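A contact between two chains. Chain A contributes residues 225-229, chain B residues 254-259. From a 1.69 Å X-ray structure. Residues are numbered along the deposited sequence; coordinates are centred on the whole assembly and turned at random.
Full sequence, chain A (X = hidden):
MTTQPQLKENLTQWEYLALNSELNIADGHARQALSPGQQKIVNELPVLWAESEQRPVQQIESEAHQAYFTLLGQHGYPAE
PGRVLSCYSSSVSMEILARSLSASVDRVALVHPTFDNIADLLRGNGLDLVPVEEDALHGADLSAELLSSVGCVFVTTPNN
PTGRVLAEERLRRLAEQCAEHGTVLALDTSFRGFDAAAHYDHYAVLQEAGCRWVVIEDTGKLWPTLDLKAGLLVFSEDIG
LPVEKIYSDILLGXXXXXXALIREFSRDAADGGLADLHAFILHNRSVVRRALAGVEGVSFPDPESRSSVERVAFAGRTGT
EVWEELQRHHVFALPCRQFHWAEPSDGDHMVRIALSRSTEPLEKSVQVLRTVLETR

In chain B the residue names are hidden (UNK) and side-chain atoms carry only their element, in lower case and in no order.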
# COMPACT_ATOMS: atom_id res chain seq x y z
N THR A 225 2.27 7.33 15.02
CA THR A 225 2.93 7.96 13.89
C THR A 225 1.94 8.40 12.81
O THR A 225 2.33 8.50 11.64
CB THR A 225 3.94 6.99 13.27
OG1 THR A 225 3.25 5.81 12.87
CG2 THR A 225 5.05 6.63 14.25
N LEU A 226 0.68 8.64 13.16
CA LEU A 226 -0.32 9.08 12.18
C LEU A 226 -0.44 8.08 11.04
O LEU A 226 -0.66 8.46 9.88
CB LEU A 226 -0.02 10.48 11.64
CG LEU A 226 0.03 11.56 12.73
CD1 LEU A 226 0.46 12.87 12.13
CD2 LEU A 226 -1.34 11.69 13.43
N ASP A 227 -0.28 6.80 11.38
CA ASP A 227 -0.43 5.71 10.43
C ASP A 227 0.66 5.70 9.36
O ASP A 227 0.47 5.13 8.27
CB ASP A 227 -1.81 5.74 9.77
CG ASP A 227 -2.85 5.01 10.57
OD1 ASP A 227 -3.06 5.34 11.77
OD2 ASP A 227 -3.46 4.09 9.99
N LEU A 228 1.77 6.35 9.64
CA LEU A 228 2.98 6.25 8.83
C LEU A 228 3.74 5.03 9.32
O LEU A 228 4.19 4.97 10.47
CB LEU A 228 3.82 7.52 8.97
CG LEU A 228 3.10 8.78 8.50
CD1 LEU A 228 3.85 10.02 8.96
CD2 LEU A 228 2.97 8.78 6.98
N LYS A 229 3.87 4.04 8.45
CA LYS A 229 4.24 2.71 8.89
C LYS A 229 4.71 1.90 7.69
O LYS A 229 4.59 2.32 6.53
CB LYS A 229 3.04 1.99 9.53
CG LYS A 229 1.88 1.88 8.52
CD LYS A 229 0.56 1.53 9.16
CE LYS A 229 -0.53 1.53 8.09
NZ LYS A 229 -1.87 1.27 8.67
N UNK B 254 -5.76 6.45 4.70
CA UNK B 254 -4.37 6.85 4.59
C UNK B 254 -4.04 7.83 5.71
O UNK B 254 -4.91 8.34 6.40
c UNK B 254 -4.03 7.43 3.22
c UNK B 254 -4.30 6.39 2.12
c UNK B 254 -4.81 8.69 2.96
N UNK B 255 -2.75 8.11 5.86
CA UNK B 255 -2.31 8.98 6.94
C UNK B 255 -2.87 10.38 6.76
O UNK B 255 -2.78 10.94 5.66
o UNK B 255 -0.34 10.10 7.81
c UNK B 255 -0.78 9.05 6.96
N UNK B 256 -3.39 11.01 7.82
CA UNK B 256 -3.78 12.42 7.70
C UNK B 256 -2.63 13.32 7.30
O UNK B 256 -2.87 14.35 6.65
c UNK B 256 -3.61 10.50 9.18
c UNK B 256 -4.31 12.77 9.11
c UNK B 256 -3.72 11.77 10.01
N UNK B 257 -1.40 12.98 7.67
CA UNK B 257 -0.27 13.83 7.30
C UNK B 257 -0.06 13.82 5.79
O UNK B 257 0.27 14.86 5.20
c UNK B 257 1.01 13.38 8.00
c UNK B 257 2.01 15.60 8.54
c UNK B 257 3.52 13.68 8.18
c UNK B 257 2.20 14.32 7.77
N UNK B 258 -0.23 12.66 5.15
CA UNK B 258 -0.10 12.60 3.70
C UNK B 258 -1.22 13.37 3.03
O UNK B 258 -0.99 14.10 2.05
c UNK B 258 1.23 10.49 3.73
c UNK B 258 -0.05 11.13 3.24
c UNK B 258 1.32 9.01 3.46
c UNK B 258 -0.20 11.01 1.72
N UNK B 259 -2.44 13.28 3.56
CA UNK B 259 -3.54 14.05 2.99
C UNK B 259 -3.30 15.55 3.16
O UNK B 259 -3.56 16.34 2.25
c UNK B 259 -6.36 11.77 4.32
c UNK B 259 -5.29 12.20 3.35
c UNK B 259 -5.75 12.10 1.91
c UNK B 259 -4.84 13.63 3.65

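Position 254 of chain B carries three side-chain carbons, forked at the first. That carbon points away from chain A, and its CB, the side-chain atom nearest chain A, is still 7.1 Å from Asp227(A) CB. A three-carbon fork at CB is valine, Val254(B), which leads the chain into the contact without joining it.

At position 255 the side chain is one carbon followed by one oxygen, directed toward chain A. The oxygen lies 2.7 Å from Leu226(A) O, a distance that calls for a hydroxyl donating to the carbonyl, and 3.1 Å from the backbone N of position 257. One carbon and one oxygen make serine, Ser255(B). Its OG thus donates across the interface while accepting from the backbone of its own chain, as the N-cap of the helix that begins at the next residue.

Position 256 has three carbons that close a ring onto the backbone N. The ring carbon bonded to N lies 3.7 Å from Leu226(A) O, and the middle carbon of the three 4.2 Å from Leu226(A) CD2. The ring identifies proline, Pro256(B). With no N-H to offer, it suits the first turn of a helix, where backbone amides lack carbonyl partners within the helix.

Position 257 shows four carbons forked at the second, pointing toward chain A. Its CB is 4.2 Å from Leu226(A) CD1, and one terminal carbon of the fork is 3.8 Å from Leu228(A) CD1, so it touches both leucines of the facing loop. This is leucine, Leu257(B), with chi1 t and chi2 p.

Four carbons also occupy position 258, but here the fork is at the first and one arm is two carbons long. Although CA-to-CB points sideways, the end carbon of the longer arm lies 3.9 Å from Leu228(A) CD2. This is isoleucine, Ile258(B).

Position 259 again has four carbons forked at the second and is out of reach of chain A; this is leucine, Leu259(B), whose N donates to Ser255(B) O at 3.2 Å, closing the first helical turn.

The contact joins a tight turn to the start of a helix. The type I' turn from Thr225(A) to Leu228(A) is held by Leu228(A) N donating to Thr225(A) O at 3.0 Å, and the Leu226(A) carbonyl within it accepts the sole hydrogen bond between the stretches. Around this polar link, Leu226(A) packs on Pro256(B) and Leu257(B), while Leu228(A) reaches Leu257(B) and Ile258(B). Together the two stretches bury 290 Å², mostly through apolar packing around one short hydrogen bond.

Chain B (254-259) VSPLIL
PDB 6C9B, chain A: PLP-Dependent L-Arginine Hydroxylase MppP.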